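Local coordinates for endo-beta-1,2-glucanase (Talaromyces funiculosus, PDB 6IMV), which hydrolyses internal beta-1,2-glucosidic linkages of beta-1,2-glucans as an endo-acting glycoside hydrolase, held here in complex with the disaccharide sophorose, at residues W400-N403 with M404-K408; S448-V451 with S452-M455. One frame throughout, in Å; residues are numbered along the deposited sequence.

Contact 1: residues W400-N403 with M404-K408; sequences WWRN and MAIGK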
ATOM      1  N   TRP A 400      13.579  -5.281  11.759  1.00 11.91           N
ATOM      2  CA  TRP A 400      13.728  -5.855  10.428  1.00 12.09           C
ATOM      3  C   TRP A 400      14.040  -4.759   9.406  1.00 12.21           C
ATOM      4  O   TRP A 400      14.918  -4.922   8.554  1.00 12.25           O
ATOM      5  CB  TRP A 400      12.492  -6.666  10.046  1.00 11.93           C
ATOM      6  CG  TRP A 400      12.498  -8.025  10.666  1.00 11.46           C
ATOM      7  CD1 TRP A 400      11.846  -8.419  11.799  1.00 11.18           C
ATOM      8  CD2 TRP A 400      13.209  -9.179  10.193  1.00 11.15           C
ATOM      9  NE1 TRP A 400      12.112  -9.728  12.064  1.00 10.69           N
ATOM     10  CE2 TRP A 400      12.943 -10.223  11.100  1.00 10.81           C
ATOM     11  CE3 TRP A 400      14.060  -9.426   9.113  1.00 11.30           C
ATOM     12  CZ2 TRP A 400      13.473 -11.499  10.936  1.00 11.11           C
ATOM     13  CZ3 TRP A 400      14.595 -10.685   8.956  1.00 11.16           C
ATOM     14  CH2 TRP A 400      14.302 -11.706   9.856  1.00 11.14           C
ATOM     15  N   TRP A 401      13.326  -3.633   9.518  1.00 12.57           N
ATOM     16  CA  TRP A 401      13.543  -2.451   8.700  1.00 12.25           C
ATOM     17  C   TRP A 401      15.010  -1.996   8.801  1.00 12.37           C
ATOM     18  O   TRP A 401      15.676  -1.790   7.786  1.00 12.37           O
ATOM     19  CB  TRP A 401      12.575  -1.341   9.125  1.00 12.23           C
ATOM     20  CG  TRP A 401      12.514  -0.169   8.196  1.00 12.63           C
ATOM     21  CD1 TRP A 401      11.600   0.047   7.204  1.00 12.65           C
ATOM     22  CD2 TRP A 401      13.377   0.985   8.203  1.00 12.82           C
ATOM     23  NE1 TRP A 401      11.831   1.256   6.604  1.00 13.00           N
ATOM     24  CE2 TRP A 401      12.920   1.848   7.186  1.00 12.70           C
ATOM     25  CE3 TRP A 401      14.494   1.369   8.955  1.00 12.79           C
ATOM     26  CZ2 TRP A 401      13.548   3.060   6.903  1.00 13.17           C
ATOM     27  CZ3 TRP A 401      15.103   2.574   8.682  1.00 13.03           C
ATOM     28  CH2 TRP A 401      14.638   3.406   7.669  1.00 13.07           C
ATOM     29  N   ARG A 402      15.499  -1.847  10.035  1.00 12.73           N
ATOM     30  CA  ARG A 402      16.860  -1.410  10.319  1.00 12.76           C
ATOM     31  C   ARG A 402      17.859  -2.365   9.653  1.00 12.79           C
ATOM     32  O   ARG A 402      18.800  -1.924   8.974  1.00 12.34           O
ATOM     33  CB  ARG A 402      17.107  -1.342  11.832  1.00 13.07           C
ATOM     34  CG  ARG A 402      18.555  -1.058  12.209  1.00 13.04           C
ATOM     35  CD  ARG A 402      18.807  -1.043  13.706  1.00 13.35           C
ATOM     36  NE  ARG A 402      20.231  -1.105  14.012  1.00 13.16           N
ATOM     37  CZ  ARG A 402      21.007  -2.171  13.829  1.00 13.72           C
ATOM     38  NH1 ARG A 402      20.476  -3.341  13.520  1.00 13.35           N
ATOM     39  NH2 ARG A 402      22.326  -2.051  13.930  1.00 14.52           N
ATOM     40  N   ASN A 403      17.650  -3.668   9.857  1.00 13.28           N
ATOM     41  CA  ASN A 403      18.546  -4.714   9.352  1.00 13.56           C
ATOM     42  C   ASN A 403      18.767  -4.545   7.839  1.00 13.28           C
ATOM     43  O   ASN A 403      19.902  -4.600   7.351  1.00 14.31           O
ATOM     44  CB  ASN A 403      18.043  -6.121   9.692  1.00 13.72           C
ATOM     45  CG  ASN A 403      19.157  -7.148   9.663  1.00 13.81           C
ATOM     46  OD1 ASN A 403      20.029  -7.131  10.519  1.00 13.85           O
ATOM     47  ND2 ASN A 403      19.142  -8.039   8.685  1.00 13.93           N
ATOM     48  N   MET A 404      17.684  -4.305   7.104  1.00 12.56           N
ATOM     49  CA  MET A 404      17.765  -4.083   5.664  1.00 12.16           C
ATOM     50  C   MET A 404      18.348  -2.693   5.355  1.00 12.00           C
ATOM     51  O   MET A 404      19.196  -2.576   4.473  1.00 11.94           O
ATOM     52  CB  MET A 404      16.384  -4.251   5.031  1.00 11.95           C
ATOM     53  CG  MET A 404      15.905  -5.692   5.074  1.00 11.91           C
ATOM     54  SD  MET A 404      14.289  -5.919   4.308  1.00 11.51           S
ATOM     55  CE  MET A 404      13.211  -5.862   5.737  1.00 11.51           C
ATOM     56  N   ALA A 405      17.941  -1.664   6.111  1.00 11.89           N
ATOM     57  CA  ALA A 405      18.360  -0.263   5.890  1.00 12.58           C
ATOM     58  C   ALA A 405      19.869  -0.076   6.086  1.00 13.19           C
ATOM     59  O   ALA A 405      20.479   0.800   5.484  1.00 13.35           O
ATOM     60  CB  ALA A 405      17.601   0.662   6.811  1.00 12.60           C
ATOM     61  N   ILE A 406      20.468  -0.915   6.929  1.00 14.15           N
ATOM     62  CA  ILE A 406      21.906  -0.868   7.201  1.00 14.94           C
ATOM     63  C   ILE A 406      22.720  -1.451   6.036  1.00 14.61           C
ATOM     64  O   ILE A 406      23.911  -1.168   5.917  1.00 14.65           O
ATOM     65  CB  ILE A 406      22.178  -1.567   8.543  1.00 15.84           C
ATOM     66  CG1 ILE A 406      21.762  -0.633   9.673  1.00 16.51           C
ATOM     67  CG2 ILE A 406      23.622  -2.006   8.686  1.00 17.69           C
ATOM     68  CD1 ILE A 406      21.735  -1.294  11.003  1.00 17.51           C
ATOM     69  N   GLY A 407      22.092  -2.250   5.169  1.00 14.38           N
ATOM     70  CA  GLY A 407      22.761  -2.688   3.920  1.00 14.46           C
ATOM     71  C   GLY A 407      23.336  -1.499   3.170  1.00 14.44           C
ATOM     72  O   GLY A 407      22.830  -0.382   3.278  1.00 13.59           O
ATOM     73  N   LYS A 408      24.435  -1.713   2.440  1.00 14.69           N
ATOM     74  CA  LYS A 408      25.054  -0.627   1.689  1.00 15.29           C
ATOM     75  C   LYS A 408      24.022  -0.016   0.738  1.00 14.98           C
ATOM     76  O   LYS A 408      23.271  -0.741   0.088  1.00 14.98           O
ATOM     77  CB  LYS A 408      26.287  -1.116   0.923  1.00 16.38           C
ATOM     78  CG  LYS A 408      27.452  -1.508   1.813  1.00 17.13           C
ATOM     79  CD  LYS A 408      28.019  -0.332   2.554  1.00 17.87           C
ATOM     80  CE  LYS A 408      28.979  -0.741   3.641  1.00 20.05           C
ATOM     81  NZ  LYS A 408      29.269   0.417   4.525  1.00 21.49           N
TER
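Arg402 and Ile406 meet through their side chains one helical turn apart. Arg402 leaves the helix with CG anti to its backbone nitrogen (chi1 173°) and stays extended as far as NE; the turn at chi4 (-70°) then sets the plane of the guanidinium, which has Ile406 CD1 over one face. The modelled spacing of 3.0 Å from Ile406 CD1 to Arg402 CZ is too short to be taken literally, so the closeness of this approach is doubtful. The aliphatic part of the arginine joins in, CG of Arg402 lying 3.4 Å from Ile406 CD1. The polar rim of the guanidinium is engaged beyond the pair, since NE of Arg402 donates to the carbonyl of Tyr21.

A CH-pi contact joins Ala405 and Trp401. Ala405 CB stands over one face of the indole, 4.1 Å from the centroid of the six-membered ring of Trp401 and nearest to its CZ3, at 3.7 Å. A looser apolar pair is made by Met404, which bends at chi3 and leaves CE 4.4 Å from Trp400 CB.

Three backbone bonds of the i to i+4 kind run through this C-terminal part of helix 394-405. Met404 N donates to Trp400 O at 3.2 Å and Ala405 N to Trp401 O at 2.8 Å. Ile406 N reaches Arg402 O, also at 2.8 Å, though its N-H is less straight, at 143°. Past it the pattern tightens to a turn, Gly407 N donating to Met404 O.

Other groups tie this end to further parts of the same chain: Trp401 packs on Val37 and Glu41 of helix 30-41, Trp400 NE1 donates to Cys487 O, and Asn403 ND2 to the carbonyls of Pro341 and Glu491. NH1 of Arg16 donates to Ala405 O and NH2 to Gly407 O.

Contact 2: residues S448-V451 with S452-M455; sequences SGLV and SQKM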
ATOM      1  N   SER A 448      -7.811   2.625   9.320  1.00 13.67           N
ATOM      2  CA  SER A 448      -8.978   1.792   9.638  1.00 14.12           C
ATOM      3  C   SER A 448      -9.834   2.410  10.758  1.00 15.21           C
ATOM      4  O   SER A 448     -11.066   2.220  10.768  1.00 15.65           O
ATOM      5  CB  SER A 448      -8.592   0.382   9.949  1.00 14.03           C
ATOM      6  OG  SER A 448      -7.779   0.292  11.097  1.00 13.83           O
ATOM      7  N   GLY A 449      -9.196   3.139  11.682  1.00 15.71           N
ATOM      8  CA  GLY A 449      -9.899   3.885  12.738  1.00 16.39           C
ATOM      9  C   GLY A 449     -10.820   4.960  12.166  1.00 16.61           C
ATOM     10  O   GLY A 449     -11.990   5.044  12.522  1.00 16.94           O
ATOM     11  N   LEU A 450     -10.282   5.803  11.281  1.00 16.26           N
ATOM     12  CA  LEU A 450     -11.073   6.819  10.593  1.00 16.75           C
ATOM     13  C   LEU A 450     -12.205   6.174   9.780  1.00 16.77           C
ATOM     14  O   LEU A 450     -13.344   6.654   9.801  1.00 17.55           O
ATOM     15  CB  LEU A 450     -10.150   7.644   9.697  1.00 16.83           C
ATOM     16  CG  LEU A 450      -9.300   8.680  10.424  1.00 16.56           C
ATOM     17  CD1 LEU A 450      -8.140   9.138   9.558  1.00 16.21           C
ATOM     18  CD2 LEU A 450     -10.151   9.861  10.863  1.00 17.44           C
ATOM     19  N   VAL A 451     -11.895   5.085   9.077  1.00 16.10           N
ATOM     20  CA  VAL A 451     -12.857   4.431   8.208  1.00 15.87           C
ATOM     21  C   VAL A 451     -13.971   3.834   9.076  1.00 16.96           C
ATOM     22  O   VAL A 451     -15.146   3.968   8.757  1.00 15.97           O
ATOM     23  CB  VAL A 451     -12.166   3.386   7.313  1.00 15.41           C
ATOM     24  CG1 VAL A 451     -13.155   2.438   6.648  1.00 15.11           C
ATOM     25  CG2 VAL A 451     -11.288   4.072   6.280  1.00 15.29           C
ATOM     26  N   SER A 452     -13.583   3.194  10.185  1.00 16.96           N
ATOM     27  CA  SER A 452     -14.517   2.594  11.133  1.00 17.87           C
ATOM     28  C   SER A 452     -15.511   3.647  11.665  1.00 17.43           C
ATOM     29  O   SER A 452     -16.715   3.384  11.808  1.00 17.06           O
ATOM     30  CB  SER A 452     -13.721   1.920  12.244  1.00 18.52           C
ATOM     31  OG  SER A 452     -14.564   1.513  13.288  1.00 22.28           O
ATOM     32  N   GLN A 453     -15.012   4.848  11.963  1.00 17.68           N
ATOM     33  CA  GLN A 453     -15.863   5.924  12.491  1.00 18.19           C
ATOM     34  C   GLN A 453     -16.979   6.255  11.488  1.00 17.43           C
ATOM     35  O   GLN A 453     -18.157   6.331  11.843  1.00 15.99           O
ATOM     36  CB  GLN A 453     -15.004   7.147  12.787  1.00 19.12           C
ATOM     37  CG  GLN A 453     -15.769   8.297  13.418  1.00 20.33           C
ATOM     38  CD  GLN A 453     -14.930   9.550  13.414  1.00 22.31           C
ATOM     39  OE1 GLN A 453     -13.715   9.503  13.208  1.00 22.67           O
ATOM     40  NE2 GLN A 453     -15.579  10.682  13.640  1.00 24.60           N
ATOM     41  N   LYS A 454     -16.595   6.422  10.221  1.00 16.72           N
ATOM     42  CA  LYS A 454     -17.509   6.830   9.158  1.00 17.07           C
ATOM     43  C   LYS A 454     -18.450   5.663   8.819  1.00 16.75           C
ATOM     44  O   LYS A 454     -19.639   5.867   8.586  1.00 16.25           O
ATOM     45  CB  LYS A 454     -16.691   7.331   7.963  1.00 17.08           C
ATOM     46  CG  LYS A 454     -17.477   8.005   6.846  1.00 17.13           C
ATOM     47  CD  LYS A 454     -16.565   8.688   5.839  1.00 17.15           C
ATOM     48  CE  LYS A 454     -17.270   9.077   4.555  1.00 17.32           C
ATOM     49  NZ  LYS A 454     -18.364  10.048   4.796  1.00 17.08           N
ATOM     50  N   MET A 455     -17.921   4.434   8.820  1.00 16.48           N
ATOM     51  CA  MET A 455     -18.739   3.237   8.581  1.00 16.45           C
ATOM     52  C   MET A 455     -19.841   3.132   9.647  1.00 16.83           C
ATOM     53  O   MET A 455     -20.992   2.811   9.332  1.00 16.69           O
ATOM     54  CB  MET A 455     -17.889   1.964   8.600  1.00 16.49           C
ATOM     55  CG  MET A 455     -16.985   1.814   7.383  1.00 16.54           C
ATOM     56  SD  MET A 455     -16.076   0.245   7.429  1.00 16.89           S
ATOM     57  CE  MET A 455     -17.292  -0.848   6.703  1.00 17.04           C
TER
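Met455 leans back along its helix onto Val451, four residues earlier, and its side chain can be followed outward atom by atom. CB of Met455 lies 3.4 Å from the carbonyl oxygen of Val451. CG comes closer still, 3.1 Å from that same Val451 O, because chi1 of -72° sets it beside the Met455 backbone nitrogen and anti to the carbonyl carbon. SD of Met455 then meets Val451 CG1 at 3.7 Å, the two side chains crossing at a slant. Rotation about the CG-SD bond, with chi3 at 85°, swings CE of Met455 away from the valine, to 5.3 Å from Val451 CG1. Beyond the valine the methionine packs on Met312 and Pro313 of a loop and on Tyr461 and Phe464 of helix 461-475.

The turn beneath them is regular alpha-helix, the N-terminal part of helix 448-457. Four i to i+4 bonds cross it, and Met455 N to Val451 O, at 2.8 Å, uses the same oxygen that the methionine CG approaches. Ser452 N donates to Ser448 O, also at 2.8 Å, while Lys454 N to Leu450 O is longer, at 3.3 Å.

Val451 itself touches Trp171 and Ala175 of helix 163-182, and Asn182 of that helix both touches Leu450 and donates through ND2 to OE1 of the extended Gln453. Lys454 carries its ammonium to a salt bridge with Glu458, a hydrogen bond to Gln196 OE1 and a cation-pi contact with the ring of Tyr174, which together probably compensate the charge of a largely buried lysine.

Overall arrangement
From the N terminus the chain first lays down helices 23-28 and 30-41, which later receive contact 1, and then helix 163-182, which later receives contact 2. Contact 1 comes at the end of helix 394-405, also against helix 318-337 and the segment around Pro489. After it the chain runs through strands 411-412, 415-421 and 427-432 and helix 433-443 before contact 2 opens helix 448-457, packed on helices 163-182 and 461-475. Each is a local helical turn and closes no long loop; they follow in series, neither nested nor crossing. The centres of contact 1 and contact 2 lie 33 Å apart. The nearest atoms of contact 1 and contact 2 are about 20 Å apart, without touching.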